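Local coordinates for two-domain protein containing predicted PHP-like metal-dependent phosphoesterase (Bacteroides vulgatus ATCC 8482, PDB 3E38) that binds three zinc ions in a PHP-like domain and is probably a metal-dependent phosphoesterase, perhaps acting on nucleic acids, with an Ig-like domain attached, at residues K20-M25 with E209-T214; F29-V34 with I57-H62; A97-H102 with P152-L157; L272-V277 with M299-H304. One frame throughout, in Å; residues are numbered along the deposited sequence.

In the fold
Contacts 1, 2 and 3 belong to the PHP-like domain and surround its zinc cluster, while contact 4 lies in the Ig-like domain. Along the chain, contacts 2 and 3 form within the span from 20 to 214 that contact 1 brackets; contact 4 follows later. Contact 1, near the chain's centre, pairs strands 17-22 and 213-218 of the mixed sheet. Its centre is about 19 Å from that of contact 2 and 24 Å from that of contact 3; contact 2 joins two loops after strands of this sheet, contact 3 one to helix 152-159. Each of the three carries one zinc ligand, His24, Asp31 or His102. Contact 4 is centred about 43 Å from contacts 2 and 3.

Contact 1 of 4, residues K20-M25 with E209-T214; sequences KCDFHM and EHRTMT. With ZN (zinc ion), chain I.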
# COMPACT_ATOMS: atom_id res chain seq x y z
N LYS B 20 -12.85 -19.92 -8.52
CA LYS B 20 -12.26 -18.72 -9.17
C LYS B 20 -11.28 -19.16 -10.24
O LYS B 20 -10.26 -19.80 -9.96
CB LYS B 20 -11.64 -17.77 -8.15
CG LYS B 20 -12.58 -17.40 -6.96
CD LYS B 20 -12.28 -18.27 -5.75
CE LYS B 20 -13.22 -18.00 -4.59
NZ LYS B 20 -12.84 -18.71 -3.33
N CYS B 21 -11.64 -18.87 -11.49
CA CYS B 21 -10.88 -19.38 -12.62
C CYS B 21 -10.43 -18.34 -13.63
O CYS B 21 -11.10 -17.31 -13.82
CB CYS B 21 -11.71 -20.44 -13.34
SG CYS B 21 -12.48 -21.66 -12.24
N ASP B 22 -9.26 -18.62 -14.24
CA ASP B 22 -8.64 -17.80 -15.31
C ASP B 22 -8.36 -18.71 -16.50
O ASP B 22 -7.43 -19.53 -16.49
CB ASP B 22 -7.38 -17.09 -14.81
CG ASP B 22 -6.88 -16.02 -15.74
OD1 ASP B 22 -7.56 -15.76 -16.75
OD2 ASP B 22 -5.80 -15.43 -15.44
N PHE B 23 -9.19 -18.58 -17.52
CA PHE B 23 -9.16 -19.53 -18.64
C PHE B 23 -8.37 -19.06 -19.85
O PHE B 23 -8.55 -19.55 -20.95
CB PHE B 23 -10.61 -19.81 -19.08
CG PHE B 23 -11.47 -20.46 -18.01
CD1 PHE B 23 -11.11 -21.69 -17.48
CD2 PHE B 23 -12.65 -19.89 -17.61
CE1 PHE B 23 -11.89 -22.31 -16.56
CE2 PHE B 23 -13.44 -20.51 -16.67
CZ PHE B 23 -13.06 -21.71 -16.15
N HIS B 24 -7.51 -18.08 -19.63
CA HIS B 24 -6.78 -17.45 -20.73
C HIS B 24 -5.55 -16.72 -20.25
O HIS B 24 -5.60 -15.70 -19.58
CB HIS B 24 -7.73 -16.45 -21.42
CG HIS B 24 -7.23 -15.90 -22.71
ND1 HIS B 24 -8.08 -15.32 -23.62
CD2 HIS B 24 -6.00 -15.90 -23.28
CE1 HIS B 24 -7.39 -14.94 -24.68
NE2 HIS B 24 -6.13 -15.27 -24.50
N MSE B 25 -4.42 -17.28 -20.61
CA MSE B 25 -3.15 -16.71 -20.23
C MSE B 25 -2.04 -17.29 -21.07
O MSE B 25 -2.23 -18.31 -21.75
CB MSE B 25 -2.90 -16.95 -18.76
CG MSE B 25 -2.68 -18.38 -18.41
SE MSE B 25 -2.65 -18.67 -16.47
CE MSE B 25 -4.42 -18.04 -16.12
N GLU B 209 -6.42 -3.97 -6.59
CA GLU B 209 -6.84 -4.49 -7.90
C GLU B 209 -6.70 -6.00 -7.94
O GLU B 209 -5.98 -6.61 -7.18
CB GLU B 209 -6.03 -3.88 -9.04
CG GLU B 209 -6.25 -2.39 -9.21
CD GLU B 209 -5.50 -1.83 -10.38
OE1 GLU B 209 -4.96 -2.62 -11.21
OE2 GLU B 209 -5.44 -0.58 -10.47
N HIS B 210 -7.44 -6.61 -8.84
CA HIS B 210 -7.42 -8.08 -8.99
C HIS B 210 -7.51 -8.46 -10.43
O HIS B 210 -8.14 -7.79 -11.26
CB HIS B 210 -8.61 -8.70 -8.24
CG HIS B 210 -9.92 -8.30 -8.83
ND1 HIS B 210 -10.46 -8.97 -9.90
CD2 HIS B 210 -10.72 -7.24 -8.59
CE1 HIS B 210 -11.58 -8.37 -10.27
NE2 HIS B 210 -11.76 -7.31 -9.49
N ARG B 211 -6.94 -9.62 -10.73
CA ARG B 211 -6.93 -10.07 -12.09
C ARG B 211 -8.35 -10.32 -12.52
O ARG B 211 -9.14 -10.82 -11.74
CB ARG B 211 -6.10 -11.35 -12.27
CG ARG B 211 -6.82 -12.65 -11.94
CD ARG B 211 -6.13 -13.83 -12.59
NE ARG B 211 -4.96 -14.20 -11.83
CZ ARG B 211 -4.01 -15.02 -12.24
NH1 ARG B 211 -4.06 -15.56 -13.44
NH2 ARG B 211 -2.99 -15.27 -11.43
N THR B 212 -8.68 -9.95 -13.75
CA THR B 212 -10.00 -10.24 -14.31
C THR B 212 -10.16 -11.75 -14.35
O THR B 212 -9.26 -12.49 -14.72
CB THR B 212 -10.14 -9.61 -15.69
OG1 THR B 212 -10.04 -8.20 -15.50
CG2 THR B 212 -11.46 -9.94 -16.36
N MSE B 213 -11.29 -12.22 -13.90
CA MSE B 213 -11.46 -13.65 -13.81
C MSE B 213 -12.89 -14.08 -13.92
O MSE B 213 -13.77 -13.29 -14.14
CB MSE B 213 -10.92 -14.12 -12.45
CG MSE B 213 -11.75 -13.62 -11.26
SE MSE B 213 -10.98 -14.17 -9.54
CE MSE B 213 -9.38 -13.04 -9.62
N THR B 214 -13.11 -15.38 -13.75
CA THR B 214 -14.48 -15.95 -13.82
C THR B 214 -14.86 -16.73 -12.58
O THR B 214 -14.11 -17.58 -12.09
CB THR B 214 -14.70 -16.89 -15.04
OG1 THR B 214 -14.35 -16.23 -16.24
CG2 THR B 214 -16.13 -17.37 -15.14
ZN ZN I . -4.43 -14.39 -25.56
O HOH W 1 -5.91 -13.36 -26.67
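Strands 17-22 and 213-218 pair antiparallel in the mixed sheet of the PHP-like domain, and the first of them leads straight into the zinc site. Cys21 and Thr214 form a hydrogen-bonded pair: Cys21 N donates to Thr214 O at 2.9 Å, and Thr214 N to Cys21 O at 2.8 Å. Both side chains project from the same face of the sheet, where Thr214 CB also meets Phe23 CE2 at 4.2 Å. Lys20 CB packs against the selenium of Met213, a selenomethionine, at 3.9 Å. Beyond the paired residues the chains are joined by a buried salt bridge. Asp22 has CG anti to its backbone N (chi1 -167°), and OD2 receives Arg211 NH1 at 2.7 Å through its anti lone pair. The oxygen lies in the guanidinium plane, yet the carboxylate stands almost perpendicular to that plane, at 85°. Ser193 OG also bonds to OD2, giving this oxygen two polar partners, and Asp46 forms a second salt bridge with Arg211 through NH2; the two acidic residues probably stabilise the positive charge of the arginine. The methyl CE of selenomethionine Met25 approaches the edge of the guanidinium, 3.7 Å from NH1. Two residues after Asp22, His24 NE2 binds zinc at 2.2 Å, in company with His26, Glu93 and Asp194, while Glu167 accepts a bond from its ND1. A His-X-His pair, here His24 and His26, in the chain running on from a core strand is characteristic of the PHP metal site.

Contact 2 of 4, residues F29-V34 with I57-H62; sequences FSDGLV and IEYRPH. With ZN (zinc ion), chain J.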
# COMPACT_ATOMS: atom_id res chain seq x y z
N PHE B 29 6.16 -19.70 -24.04
CA PHE B 29 5.97 -20.79 -25.01
C PHE B 29 5.07 -20.30 -26.13
O PHE B 29 4.86 -20.95 -27.13
CB PHE B 29 5.56 -22.10 -24.33
CG PHE B 29 6.72 -22.85 -23.69
CD1 PHE B 29 7.18 -22.53 -22.44
CD2 PHE B 29 7.33 -23.88 -24.34
CE1 PHE B 29 8.26 -23.18 -21.88
CE2 PHE B 29 8.43 -24.54 -23.81
CZ PHE B 29 8.88 -24.19 -22.54
N SER B 30 4.55 -19.08 -25.91
CA SER B 30 3.94 -18.27 -26.99
C SER B 30 4.53 -16.87 -26.81
O SER B 30 5.74 -16.73 -26.85
CB SER B 30 2.39 -18.24 -27.09
OG SER B 30 1.76 -18.03 -25.85
N ASP B 31 3.67 -15.90 -26.54
CA ASP B 31 4.06 -14.46 -26.44
C ASP B 31 4.03 -13.94 -25.01
O ASP B 31 4.22 -12.78 -24.75
CB ASP B 31 3.22 -13.55 -27.39
CG ASP B 31 1.73 -13.53 -27.05
OD1 ASP B 31 1.32 -14.42 -26.30
OD2 ASP B 31 0.95 -12.64 -27.54
N GLY B 32 3.79 -14.83 -24.09
CA GLY B 32 3.88 -14.52 -22.67
C GLY B 32 5.33 -14.24 -22.26
O GLY B 32 6.26 -14.56 -22.98
N LEU B 33 5.52 -13.74 -21.05
CA LEU B 33 6.86 -13.30 -20.61
C LEU B 33 7.42 -13.98 -19.41
O LEU B 33 8.47 -13.60 -18.91
CB LEU B 33 6.88 -11.78 -20.40
CG LEU B 33 6.81 -10.90 -21.64
CD1 LEU B 33 6.44 -9.51 -21.23
CD2 LEU B 33 8.17 -10.91 -22.46
N VAL B 34 6.72 -15.02 -18.96
CA VAL B 34 7.13 -15.83 -17.80
C VAL B 34 7.22 -17.32 -18.12
O VAL B 34 6.56 -17.84 -19.04
CB VAL B 34 6.16 -15.63 -16.61
CG1 VAL B 34 6.21 -14.17 -16.14
CG2 VAL B 34 4.68 -16.09 -16.94
N ILE B 57 -1.56 -20.81 -30.85
CA ILE B 57 -1.20 -21.89 -31.72
C ILE B 57 -0.33 -21.29 -32.82
O ILE B 57 0.80 -21.74 -33.06
CB ILE B 57 -2.45 -22.60 -32.37
CG1 ILE B 57 -3.23 -23.39 -31.29
CG2 ILE B 57 -2.03 -23.48 -33.56
CD1 ILE B 57 -2.50 -24.64 -30.75
N GLU B 58 -0.83 -20.21 -33.41
CA GLU B 58 -0.21 -19.61 -34.61
C GLU B 58 0.89 -18.60 -34.33
O GLU B 58 1.71 -18.32 -35.17
CB GLU B 58 -1.26 -18.95 -35.52
CG GLU B 58 -2.37 -19.87 -36.00
CD GLU B 58 -3.46 -20.07 -34.98
OE1 GLU B 58 -3.24 -19.66 -33.82
OE2 GLU B 58 -4.52 -20.60 -35.33
N TYR B 59 0.91 -18.07 -33.12
CA TYR B 59 1.87 -17.03 -32.78
C TYR B 59 2.79 -17.39 -31.64
O TYR B 59 2.41 -17.36 -30.47
CB TYR B 59 1.10 -15.76 -32.47
CG TYR B 59 1.96 -14.54 -32.22
CD1 TYR B 59 2.83 -14.10 -33.20
CD2 TYR B 59 1.86 -13.81 -31.04
CE1 TYR B 59 3.60 -12.97 -33.01
CE2 TYR B 59 2.61 -12.66 -30.83
CZ TYR B 59 3.49 -12.26 -31.83
OH TYR B 59 4.29 -11.15 -31.69
N ARG B 60 4.03 -17.66 -32.00
CA ARG B 60 5.10 -18.08 -31.05
C ARG B 60 6.40 -17.37 -31.39
O ARG B 60 7.29 -17.89 -32.05
CB ARG B 60 5.28 -19.61 -31.15
CG ARG B 60 4.02 -20.42 -30.72
CD ARG B 60 4.31 -21.88 -30.58
NE ARG B 60 4.51 -22.50 -31.89
CZ ARG B 60 5.00 -23.72 -32.07
NH1 ARG B 60 5.39 -24.49 -31.04
NH2 ARG B 60 5.13 -24.17 -33.29
N PRO B 61 6.50 -16.13 -30.96
CA PRO B 61 7.65 -15.36 -31.41
C PRO B 61 8.97 -15.75 -30.78
O PRO B 61 10.00 -15.20 -31.17
CB PRO B 61 7.29 -13.94 -30.99
CG PRO B 61 6.45 -14.13 -29.76
CD PRO B 61 5.59 -15.33 -30.15
N HIS B 62 8.95 -16.67 -29.84
CA HIS B 62 10.20 -17.03 -29.16
C HIS B 62 10.73 -18.33 -29.69
O HIS B 62 11.75 -18.84 -29.21
CB HIS B 62 10.01 -17.20 -27.67
CG HIS B 62 9.50 -15.98 -26.98
ND1 HIS B 62 8.61 -16.04 -25.93
CD2 HIS B 62 9.74 -14.67 -27.19
CE1 HIS B 62 8.33 -14.82 -25.53
NE2 HIS B 62 9.00 -13.97 -26.28
ZN ZN J . -0.69 -13.05 -26.92
O HOH W 2 6.59 -23.51 -28.41
O HOH W 3 7.17 -18.40 -28.65
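Ser30 and Arg60 bring two loops together backbone to backbone, and water supplies the polar links between them. One water donates to Ser30 O and accepts from His62 N, each at 2.8 Å; a second accepts from Arg60 NH1 and gives a weak bond to Phe29 O. Arg60 NH1 is also bound to Ser68 O, and the methylene CD of Arg60 rests 3.6 Å from Phe29 O. Among the packing contacts, Asp31 CB touches Tyr59 CE2 at 3.6 Å, with the carboxylate and phenol ring planes 83° apart and OD2 at the ring's edge. Pro61 CD lies over the centre of the Tyr59 ring and also reaches Ser30 O at 3.6 Å. His62 turns the edge of its imidazole to the other loop, CE1 lying 3.3 Å from Gly32 O; its ND1 is bonded to Val28 O, and its ring stacks on Trp35 of a second subunit. In metal coordination, Asp31 grips zinc unequally, OD2 at 1.8 Å and OD1 at 2.5 Å. Next to Asp31, Ser30 OG bonds to Glu55 and to His26, a ligand of another zinc. With His56 and His196 completing the protein ligands, the two loops form part of the multinuclear zinc centre expected of a PHP domain.

Contact 3 of 4, residues A97-H102 with P152-L157; sequences AMAPGH and PEHTAL. With ZN (zinc ion), chain H.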
# COMPACT_ATOMS: atom_id res chain seq x y z
N ALA B 97 -6.98 -13.73 -37.94
CA ALA B 97 -7.47 -12.41 -38.34
C ALA B 97 -8.96 -12.32 -38.07
O ALA B 97 -9.64 -13.34 -38.00
CB ALA B 97 -7.19 -12.16 -39.86
N MSE B 98 -9.45 -11.09 -37.91
CA MSE B 98 -10.89 -10.85 -37.76
C MSE B 98 -11.48 -10.77 -39.16
O MSE B 98 -10.94 -10.02 -39.96
CB MSE B 98 -11.16 -9.52 -37.06
CG MSE B 98 -12.64 -9.13 -36.99
SE MSE B 98 -13.64 -10.29 -35.73
CE MSE B 98 -12.40 -10.17 -34.19
N ALA B 99 -12.55 -11.50 -39.50
CA ALA B 99 -13.21 -12.48 -38.64
C ALA B 99 -12.54 -13.83 -38.90
O ALA B 99 -11.88 -14.00 -39.93
CB ALA B 99 -14.72 -12.53 -38.93
N PRO B 100 -12.71 -14.82 -38.00
CA PRO B 100 -13.50 -14.84 -36.78
C PRO B 100 -12.73 -14.26 -35.59
O PRO B 100 -13.26 -14.05 -34.50
CB PRO B 100 -13.68 -16.34 -36.56
CG PRO B 100 -12.33 -16.91 -36.97
CD PRO B 100 -11.78 -15.96 -38.03
N GLY B 101 -11.47 -13.99 -35.83
CA GLY B 101 -10.65 -13.41 -34.80
C GLY B 101 -9.96 -14.45 -33.97
O GLY B 101 -9.42 -15.40 -34.51
N HIS B 102 -9.95 -14.25 -32.66
CA HIS B 102 -9.29 -15.18 -31.72
C HIS B 102 -10.28 -15.89 -30.84
O HIS B 102 -11.15 -15.26 -30.25
CB HIS B 102 -8.36 -14.43 -30.76
CG HIS B 102 -7.28 -13.64 -31.42
ND1 HIS B 102 -6.16 -13.23 -30.74
CD2 HIS B 102 -7.14 -13.18 -32.68
CE1 HIS B 102 -5.38 -12.55 -31.56
NE2 HIS B 102 -5.94 -12.51 -32.74
N PRO B 152 -20.56 -12.72 -39.97
CA PRO B 152 -21.30 -13.91 -40.42
C PRO B 152 -20.57 -15.21 -40.05
O PRO B 152 -21.17 -16.27 -40.00
CB PRO B 152 -21.44 -13.69 -41.95
CG PRO B 152 -21.03 -12.24 -42.21
CD PRO B 152 -20.12 -11.84 -41.07
N GLU B 153 -19.30 -15.07 -39.73
CA GLU B 153 -18.46 -16.22 -39.34
C GLU B 153 -18.72 -16.62 -37.91
O GLU B 153 -18.54 -17.77 -37.52
CB GLU B 153 -16.97 -15.92 -39.43
CG GLU B 153 -16.44 -15.79 -40.83
CD GLU B 153 -16.53 -14.39 -41.38
OE1 GLU B 153 -17.36 -13.58 -40.93
OE2 GLU B 153 -15.74 -14.11 -42.29
N HIS B 154 -19.06 -15.64 -37.10
CA HIS B 154 -19.34 -15.93 -35.72
C HIS B 154 -20.68 -16.66 -35.72
O HIS B 154 -20.94 -17.57 -34.95
CB HIS B 154 -19.29 -14.65 -34.85
CG HIS B 154 -17.99 -13.90 -34.98
ND1 HIS B 154 -17.90 -12.66 -35.59
CD2 HIS B 154 -16.72 -14.25 -34.64
CE1 HIS B 154 -16.64 -12.27 -35.60
NE2 HIS B 154 -15.90 -13.22 -35.05
N THR B 155 -21.51 -16.32 -36.67
CA THR B 155 -22.81 -16.96 -36.77
C THR B 155 -22.62 -18.39 -37.17
O THR B 155 -23.30 -19.30 -36.68
CB THR B 155 -23.72 -16.26 -37.79
OG1 THR B 155 -24.33 -15.13 -37.17
CG2 THR B 155 -24.80 -17.19 -38.24
N ALA B 156 -21.70 -18.59 -38.10
CA ALA B 156 -21.42 -19.92 -38.61
C ALA B 156 -20.86 -20.74 -37.47
O ALA B 156 -21.40 -21.77 -37.10
CB ALA B 156 -20.42 -19.87 -39.77
N LEU B 157 -19.77 -20.26 -36.94
CA LEU B 157 -19.09 -20.94 -35.82
C LEU B 157 -20.08 -21.32 -34.74
O LEU B 157 -20.05 -22.41 -34.19
CB LEU B 157 -17.98 -20.05 -35.24
CG LEU B 157 -16.65 -20.04 -35.98
CD1 LEU B 157 -15.89 -18.76 -35.71
CD2 LEU B 157 -15.83 -21.27 -35.56
ZN ZN H . -6.01 -13.08 -28.46
O HOH W 1 -5.91 -13.36 -26.67
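A loop packs here on the first turns of a helix: residues 97-102, between strands 87-95 and 102-106, meet helix 152-159 through a histidine wedged against the loop. His154 NE2 donates to Pro100 O at 2.8 Å; the oxygen lies close to the imidazole plane, whereas the donor is tilted 34° from the carbonyl plane. The selenium of Met98, a selenomethionine, also lies at the ring edge, 3.6 Å from CE1, and the two side chains cross at about a right angle. His154 ND1 bonds to Trp151 N, which fixes the other nitrogen of the ring. Beside it, Ala99 CB sits against the carboxylate of Glu153, 3.5 Å from OE1, and Pro100 CB presses tightly on Leu157 CD1 at 3.4 Å. A cis peptide bond precedes both Ala99 and Pro100, and Gly101 N bonds back to Ala97 O, giving a compact turn. The turn leads directly to His102, whose ND1 binds zinc at 2.3 Å alongside Glu93 and His137. Trp135 stacks on the His154 ring, Phe103 of strand 102-106 touches both His154 and Leu157, and Tyr119 and Phe123 of helix 119-128 pack on Pro100 and Leu157 respectively.

Contact 4 of 4, residues L272-V277 with M299-H304; sequences LSITNV and MTLKPH
Strand 269-276 and the chain leaving strand 298-301 approach with their touching parts 47° apart in direction, and their backbones draw together at Val277 and His304, whose CA atoms are 4.8 Å apart. Asn276 has the largest share of the contact. Its CG is anti to the backbone N (chi1 -169°), and the amide at the end of the side chain meets the other segment's backbone. ND2 donates to Leu301 O at 2.7 Å, from well above that carbonyl's plane, with an N-H...O angle of 137°; a weak bond to Lys302 O, 3.1 Å from ND2, accompanies it. The same nitrogen bonds to Leu280 O, and OD1 takes a bond from Thr278 OG1, so both ends of this buried amide are engaged by the surrounding backbone and side chains. Asn276 CB also packs against Lys302 O. The two strands belong to different sheets of the Ig-like domain, 269-276 to the four-stranded one and 298-301 to the edge of the five-stranded one, and the contact bridges them as in a beta-sandwich. Between the sheets, Ile274 CG2 meets Leu301 CD2 at 3.6 Å, the two side chains lying obliquely to each other. Leu301 also packs on Val258 of the first sheet and on Leu282 and Leu284 of its own, which places this pair in the apolar interior. At the outer end, the imidazole of His304 comes beside the backbone of Val277, CE1 lying 3.5 Å from Val277 O, while NE2 bonds to Asp279 OD1. Arg4 of a third subunit packs on Pro303 and His304.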
# COMPACT_ATOMS: atom_id res chain seq x y z
N LEU B 272 -31.82 -0.85 10.15
CA LEU B 272 -31.17 -2.08 9.69
C LEU B 272 -29.67 -2.05 9.93
O LEU B 272 -29.06 -1.01 10.15
CB LEU B 272 -31.40 -2.29 8.18
CG LEU B 272 -32.83 -2.40 7.63
CD1 LEU B 272 -32.81 -2.44 6.10
CD2 LEU B 272 -33.51 -3.63 8.21
N SER B 273 -29.08 -3.23 9.93
CA SER B 273 -27.62 -3.31 9.92
C SER B 273 -27.28 -4.21 8.76
O SER B 273 -27.60 -5.41 8.80
CB SER B 273 -27.01 -3.86 11.22
OG SER B 273 -27.15 -5.28 11.30
N ILE B 274 -26.67 -3.64 7.73
CA ILE B 274 -26.25 -4.40 6.55
C ILE B 274 -24.74 -4.57 6.50
O ILE B 274 -23.98 -3.63 6.56
CB ILE B 274 -26.72 -3.70 5.30
CG1 ILE B 274 -28.21 -3.39 5.44
CG2 ILE B 274 -26.44 -4.55 4.08
CD1 ILE B 274 -28.78 -2.68 4.27
N THR B 275 -24.32 -5.81 6.43
CA THR B 275 -22.90 -6.11 6.37
C THR B 275 -22.53 -6.84 5.11
O THR B 275 -23.17 -7.81 4.72
CB THR B 275 -22.50 -7.01 7.54
OG1 THR B 275 -22.95 -6.41 8.75
CG2 THR B 275 -20.99 -7.24 7.59
N ASN B 276 -21.49 -6.30 4.49
CA ASN B 276 -20.84 -6.84 3.31
C ASN B 276 -19.86 -7.85 3.87
O ASN B 276 -18.87 -7.50 4.56
CB ASN B 276 -20.13 -5.75 2.51
CG ASN B 276 -19.66 -6.20 1.14
OD1 ASN B 276 -19.69 -7.38 0.82
ND2 ASN B 276 -19.19 -5.25 0.32
N VAL B 277 -20.14 -9.11 3.60
CA VAL B 277 -19.33 -10.20 4.14
C VAL B 277 -18.35 -10.71 3.07
O VAL B 277 -17.77 -11.79 3.18
CB VAL B 277 -20.27 -11.35 4.69
CG1 VAL B 277 -21.20 -10.82 5.78
CG2 VAL B 277 -21.07 -11.96 3.60
N MSE B 299 -25.24 4.47 -2.02
CA MSE B 299 -24.57 3.83 -0.92
C MSE B 299 -23.58 2.82 -1.39
O MSE B 299 -23.84 2.02 -2.28
CB MSE B 299 -25.65 3.17 -0.08
CG MSE B 299 -25.14 2.59 1.18
SE MSE B 299 -26.56 1.97 2.40
CE MSE B 299 -25.19 1.58 3.81
N THR B 300 -22.40 2.88 -0.79
CA THR B 300 -21.33 1.94 -1.10
C THR B 300 -21.00 1.12 0.09
O THR B 300 -20.56 1.64 1.13
CB THR B 300 -20.02 2.62 -1.49
OG1 THR B 300 -20.20 3.28 -2.74
CG2 THR B 300 -18.89 1.54 -1.61
N LEU B 301 -21.21 -0.19 -0.08
CA LEU B 301 -20.90 -1.15 0.97
C LEU B 301 -19.55 -1.76 0.68
O LEU B 301 -19.41 -2.64 -0.15
CB LEU B 301 -21.95 -2.25 1.08
CG LEU B 301 -23.34 -1.91 1.57
CD1 LEU B 301 -24.02 -1.02 0.56
CD2 LEU B 301 -24.06 -3.23 1.71
N LYS B 302 -18.56 -1.24 1.38
CA LYS B 302 -17.21 -1.72 1.28
C LYS B 302 -17.06 -3.13 1.83
O LYS B 302 -17.89 -3.60 2.62
CB LYS B 302 -16.24 -0.76 2.01
CG LYS B 302 -15.99 0.54 1.24
CD LYS B 302 -15.46 1.62 2.13
CE LYS B 302 -15.21 2.95 1.41
NZ LYS B 302 -13.85 3.11 0.82
N PRO B 303 -15.98 -3.82 1.42
CA PRO B 303 -15.74 -5.18 1.88
C PRO B 303 -15.60 -5.26 3.37
O PRO B 303 -14.96 -4.42 4.00
CB PRO B 303 -14.43 -5.56 1.20
CG PRO B 303 -14.40 -4.71 -0.08
CD PRO B 303 -15.07 -3.43 0.31
N HIS B 304 -16.25 -6.29 3.88
CA HIS B 304 -16.18 -6.70 5.29
C HIS B 304 -16.50 -5.58 6.24
O HIS B 304 -15.88 -5.43 7.27
CB HIS B 304 -14.81 -7.30 5.57
CG HIS B 304 -14.46 -8.43 4.64
ND1 HIS B 304 -15.12 -9.65 4.69
CD2 HIS B 304 -13.59 -8.51 3.61
CE1 HIS B 304 -14.65 -10.42 3.72
NE2 HIS B 304 -13.73 -9.75 3.05